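Long-range contacts in ORF10 (Moritella marina, PDB 6RIW), which probably condenses acyl units in polyunsaturated fatty acid synthesis, forming the ketosynthase–chain length factor didomain of a larger synthase: residues 168-173 and 663-668; 117-122 and 174-179. All coordinates share one frame; numbering follows the deposited sequence.

Contact 1: residues 168-173 and 663-668; sequences NALVAG and SAEENS
Gly173 and Ser663 meet where the two thiolase-like halves of this didomain pack as a pseudo-dimer, at the turn that joins strand 659-663 to helix 668-682; it probably corresponds to the turn carrying the nucleophilic cysteine in catalytic ketosynthases. Gly173 CA rests 3.4 Å from Ser663 O, a close approach to the Ser663 and Ala664 backbone that the absence of a side chain permits. Next to it, Ala172 CB packs 3.4 Å from Ser663 OG, a hydroxyl whose polar partner is Met582 O. The Glu665 side chain is bent at chi2 (-53°) and crosses that of Leu170 at about a right angle, with OE1 3.6 Å from Leu170 CD2 and OE2 near Leu170 CB. In this buried setting a water bridges the segments: it accepts from Gly173 N at 2.9 Å and donates to Glu665 OE2 at 2.6 Å. The same oxygen takes a weak bond from Tyr174 N. An alanine at Glu665 would probably leave this water and Tyr174 N without their carboxylate acceptor and open a gap beside Leu170. Ser668 braces the turn: its OG accepts a nearly straight bond (171°) from Ala664 N and donates to a lone pair of Glu665 O at 2.7 Å.

Contact 2: residues 117-122 and 174-179; sequences VILGNL and YPAALI
Leu119 lies against the start of helix 174-183, touching Pro175, Ala176 and Ile179. Its CB faces Ala176 CB at 4.1 Å, in the pair of residues whose CA atoms are nearest across the contact. CG stands anti to the backbone N (chi1 178°), and beyond it CD2 does most of the touching. That methyl lies 3.8 Å from Pro175 CB, with the leucine and proline side chains crossing at about a right angle; it also comes close to Ala176 N and reaches Ile179 CD1 at 4.2 Å. The pairing belongs to the layered alpha/beta architecture of the thiolase fold: strand 115-120 runs between strands 189-193 and 217-224, and helix 174-183 covers one side of it, 8.4 Å away between the short axes and running roughly the opposite way, with 144° between the two directions. The helix in turn meets helix 88-104, where Pro175 touches Leu89 and Ile179 touches Thr97. Two residues earlier on the strand, Val117 also points at the helix, its CG2 meeting Ile179 CG2 at 4.2 Å and its CG1 lying against Ala176 O. Past the other end of the Leu119 patch, the Asn121 and Pro175 side chains cross at about a right angle, ND2 sitting 4.0 Å from Pro175 CG while bonding to Ala172 O.

In the fold
Contacts 1 and 2 show how two consecutive segments can serve different neighbours: the loop 168-173 faces the chain length factor half, and the helical segment 174-179 that follows it directly faces the ketosynthase strand 115-120. The contact centres lie about 9 Å apart. Polar links join them in both directions, at 3.0 Å from Asn121 ND2 to Ala172 O and at 2.8 Å from Glu665 OE2 to Tyr174 N; Asn121 ND2 has a further, weak bond to Val171 O. Pro175 CD also packs on Leu170 O at 3.4 Å. Both contacts are buried and lie away from the magnesium site at Met1 and Lys286.

Contact 1: residues 168-173 and 663-668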
loop_
_atom_site.group_PDB
_atom_site.type_symbol
_atom_site.label_atom_id
_atom_site.label_comp_id
_atom_site.label_asym_id
_atom_site.label_seq_id
_atom_site.Cartn_x
_atom_site.Cartn_y
_atom_site.Cartn_z
ATOM N N ASN A 168 14.974 -2.307 -0.243
ATOM C CA ASN A 168 14.157 -2.542 0.935
ATOM C C ASN A 168 13.326 -1.324 1.353
ATOM O O ASN A 168 12.418 -1.468 2.174
ATOM C CB ASN A 168 15.058 -2.993 2.082
ATOM C CG ASN A 168 15.526 -4.430 1.900
ATOM O OD1 ASN A 168 14.704 -5.346 1.857
ATOM N ND2 ASN A 168 16.836 -4.630 1.746
ATOM N N ALA A 169 13.573 -0.151 0.800
ATOM C CA ALA A 169 12.692 0.972 1.111
ATOM C C ALA A 169 11.492 1.072 0.168
ATOM O O ALA A 169 10.602 1.911 0.397
ATOM C CB ALA A 169 13.484 2.283 1.064
ATOM N N LEU A 170 11.454 0.257 -0.888
ATOM C CA LEU A 170 10.348 0.267 -1.848
ATOM C C LEU A 170 9.285 -0.703 -1.339
ATOM O O LEU A 170 9.099 -1.819 -1.836
ATOM C CB LEU A 170 10.836 -0.098 -3.251
ATOM C CG LEU A 170 12.028 0.728 -3.798
ATOM C CD1 LEU A 170 12.475 0.197 -5.139
ATOM C CD2 LEU A 170 11.639 2.201 -3.920
ATOM N N VAL A 171 8.602 -0.263 -0.287
ATOM C CA VAL A 171 7.841 -1.211 0.523
ATOM C C VAL A 171 6.503 -1.559 -0.130
ATOM O O VAL A 171 6.109 -2.732 -0.183
ATOM C CB VAL A 171 7.665 -0.638 1.943
ATOM C CG1 VAL A 171 6.559 -1.375 2.679
ATOM C CG2 VAL A 171 8.996 -0.742 2.729
ATOM N N ALA A 172 5.779 -0.563 -0.640
ATOM C CA ALA A 172 4.385 -0.800 -1.026
ATOM C C ALA A 172 4.257 -1.580 -2.344
ATOM O O ALA A 172 3.613 -2.638 -2.390
ATOM C CB ALA A 172 3.626 0.533 -1.100
ATOM N N GLY A 173 4.863 -1.084 -3.422
ATOM C CA GLY A 173 4.581 -1.641 -4.735
ATOM C C GLY A 173 5.625 -2.605 -5.275
ATOM O O GLY A 173 5.284 -3.613 -5.901
ATOM N N SER A 663 -0.203 0.511 -5.658
ATOM C CA SER A 663 1.221 0.819 -5.625
ATOM C C SER A 663 1.931 0.029 -6.714
ATOM O O SER A 663 1.868 -1.205 -6.738
ATOM C CB SER A 663 1.813 0.512 -4.243
ATOM O OG SER A 663 1.141 1.261 -3.236
ATOM N N ALA A 664 2.601 0.736 -7.616
ATOM C CA ALA A 664 3.417 0.084 -8.634
ATOM C C ALA A 664 4.591 0.991 -8.977
ATOM O O ALA A 664 4.950 1.143 -10.148
ATOM C CB ALA A 664 2.601 -0.272 -9.884
ATOM N N GLU A 665 5.167 1.632 -7.961
ATOM C CA GLU A 665 6.350 2.511 -8.093
ATOM C C GLU A 665 5.985 3.655 -9.053
ATOM O O GLU A 665 4.873 4.208 -8.971
ATOM C CB GLU A 665 7.564 1.675 -8.503
ATOM C CG GLU A 665 7.923 0.559 -7.491
ATOM C CD GLU A 665 8.098 1.087 -6.075
ATOM O OE1 GLU A 665 8.658 2.207 -5.922
ATOM O OE2 GLU A 665 7.655 0.410 -5.108
ATOM N N GLU A 666 6.885 4.062 -9.957
ATOM C CA GLU A 666 6.567 5.208 -10.808
ATOM C C GLU A 666 5.353 4.938 -11.688
ATOM O O GLU A 666 4.662 5.879 -12.088
ATOM C CB GLU A 666 7.770 5.583 -11.689
ATOM C CG GLU A 666 8.937 6.195 -10.901
ATOM C CD GLU A 666 9.988 5.149 -10.492
ATOM O OE1 GLU A 666 9.610 4.001 -10.144
ATOM O OE2 GLU A 666 11.201 5.481 -10.495
ATOM N N ASN A 667 5.069 3.669 -12.002
ATOM C CA ASN A 667 3.911 3.332 -12.824
ATOM C C ASN A 667 2.615 3.179 -12.020
ATOM O O ASN A 667 1.617 2.682 -12.554
ATOM C CB ASN A 667 4.205 2.070 -13.642
ATOM C CG ASN A 667 5.074 2.375 -14.867
ATOM O OD1 ASN A 667 4.917 3.417 -15.503
ATOM N ND2 ASN A 667 6.031 1.506 -15.155
ATOM N N SER A 668 2.585 3.635 -10.768
ATOM C CA SER A 668 1.376 3.494 -9.958
ATOM C C SER A 668 0.138 4.080 -10.649
ATOM O O SER A 668 -0.921 3.444 -10.693
ATOM C CB SER A 668 1.577 4.182 -8.606
ATOM O OG SER A 668 2.567 3.533 -7.819
HETATM O O HOH W 1 5.999 1.598 -3.476
#

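Contact 2: residues 117-122 and 174-179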
loop_
_atom_site.group_PDB
_atom_site.type_symbol
_atom_site.label_atom_id
_atom_site.label_comp_id
_atom_site.label_asym_id
_atom_site.label_seq_id
_atom_site.Cartn_x
_atom_site.Cartn_y
_atom_site.Cartn_z
ATOM N N VAL A 117 -0.055 -10.712 -11.460
ATOM C CA VAL A 117 -0.095 -10.891 -10.002
ATOM C C VAL A 117 -0.641 -9.624 -9.350
ATOM O O VAL A 117 -0.238 -8.516 -9.702
ATOM C CB VAL A 117 1.280 -11.277 -9.414
ATOM C CG1 VAL A 117 2.394 -10.319 -9.881
ATOM C CG2 VAL A 117 1.203 -11.362 -7.874
ATOM N N ILE A 118 -1.585 -9.789 -8.416
ATOM C CA ILE A 118 -2.088 -8.693 -7.587
ATOM C C ILE A 118 -1.834 -9.048 -6.126
ATOM O O ILE A 118 -2.259 -10.110 -5.656
ATOM C CB ILE A 118 -3.584 -8.408 -7.845
ATOM C CG1 ILE A 118 -3.789 -8.002 -9.309
ATOM C CG2 ILE A 118 -4.079 -7.294 -6.926
ATOM C CD1 ILE A 118 -5.268 -7.878 -9.717
ATOM N N LEU A 119 -1.155 -8.156 -5.397
ATOM C CA LEU A 119 -0.637 -8.471 -4.067
ATOM C C LEU A 119 -1.190 -7.480 -3.052
ATOM O O LEU A 119 -0.922 -6.285 -3.164
ATOM C CB LEU A 119 0.898 -8.407 -4.065
ATOM C CG LEU A 119 1.605 -8.654 -2.730
ATOM C CD1 LEU A 119 1.518 -10.134 -2.391
ATOM C CD2 LEU A 119 3.073 -8.172 -2.808
ATOM N N GLY A 120 -1.932 -7.965 -2.056
ATOM C CA GLY A 120 -2.277 -7.100 -0.929
ATOM C C GLY A 120 -1.056 -6.870 -0.044
ATOM O O GLY A 120 -0.271 -7.786 0.216
ATOM N N ASN A 121 -0.891 -5.627 0.435
ATOM C CA ASN A 121 0.342 -5.286 1.144
ATOM C C ASN A 121 0.136 -4.028 1.989
ATOM O O ASN A 121 -0.617 -3.133 1.604
ATOM C CB ASN A 121 1.488 -5.078 0.142
ATOM C CG ASN A 121 2.840 -4.930 0.807
ATOM O OD1 ASN A 121 3.048 -5.361 1.940
ATOM N ND2 ASN A 121 3.773 -4.293 0.099
ATOM N N LEU A 122 0.801 -3.983 3.150
ATOM C CA LEU A 122 0.789 -2.808 4.025
ATOM C C LEU A 122 1.788 -1.761 3.543
ATOM O O LEU A 122 2.890 -2.092 3.105
ATOM C CB LEU A 122 1.168 -3.208 5.459
ATOM C CG LEU A 122 0.136 -4.020 6.229
ATOM C CD1 LEU A 122 0.745 -4.722 7.457
ATOM C CD2 LEU A 122 -1.020 -3.108 6.636
ATOM N N TYR A 174 6.904 -2.316 -5.043
ATOM C CA TYR A 174 7.961 -3.164 -5.597
ATOM C C TYR A 174 7.820 -4.655 -5.277
ATOM O O TYR A 174 8.199 -5.473 -6.135
ATOM C CB TYR A 174 9.329 -2.652 -5.123
ATOM C CG TYR A 174 10.494 -3.387 -5.752
ATOM C CD1 TYR A 174 10.688 -3.371 -7.130
ATOM C CD2 TYR A 174 11.399 -4.100 -4.955
ATOM C CE1 TYR A 174 11.771 -4.054 -7.716
ATOM C CE2 TYR A 174 12.473 -4.792 -5.526
ATOM C CZ TYR A 174 12.651 -4.763 -6.905
ATOM O OH TYR A 174 13.724 -5.440 -7.467
ATOM N N PRO A 175 7.321 -5.083 -4.112
ATOM C CA PRO A 175 7.203 -6.539 -3.887
ATOM C C PRO A 175 6.398 -7.257 -4.958
ATOM O O PRO A 175 6.724 -8.403 -5.303
ATOM C CB PRO A 175 6.532 -6.625 -2.512
ATOM C CG PRO A 175 7.079 -5.380 -1.793
ATOM C CD PRO A 175 7.065 -4.321 -2.874
ATOM N N ALA A 176 5.354 -6.620 -5.501
ATOM C CA ALA A 176 4.597 -7.258 -6.574
ATOM C C ALA A 176 5.413 -7.326 -7.866
ATOM O O ALA A 176 5.372 -8.332 -8.581
ATOM C CB ALA A 176 3.284 -6.516 -6.811
ATOM N N ALA A 177 6.153 -6.264 -8.188
ATOM C CA ALA A 177 7.005 -6.300 -9.373
ATOM C C ALA A 177 8.154 -7.284 -9.197
ATOM O O ALA A 177 8.602 -7.898 -10.168
ATOM C CB ALA A 177 7.545 -4.894 -9.676
ATOM N N LEU A 178 8.652 -7.436 -7.973
ATOM C CA LEU A 178 9.730 -8.381 -7.737
ATOM C C LEU A 178 9.248 -9.810 -7.927
ATOM O O LEU A 178 9.958 -10.640 -8.511
ATOM C CB LEU A 178 10.278 -8.194 -6.330
ATOM C CG LEU A 178 11.320 -9.226 -5.908
ATOM C CD1 LEU A 178 12.627 -8.864 -6.536
ATOM C CD2 LEU A 178 11.473 -9.221 -4.400
ATOM N N ILE A 179 8.052 -10.111 -7.424
ATOM C CA ILE A 179 7.435 -11.409 -7.676
ATOM C C ILE A 179 7.319 -11.657 -9.176
ATOM O O ILE A 179 7.660 -12.739 -9.669
ATOM C CB ILE A 179 6.072 -11.493 -6.969
ATOM C CG1 ILE A 179 6.307 -11.745 -5.472
ATOM C CG2 ILE A 179 5.171 -12.565 -7.614
ATOM C CD1 ILE A 179 5.113 -11.413 -4.610
#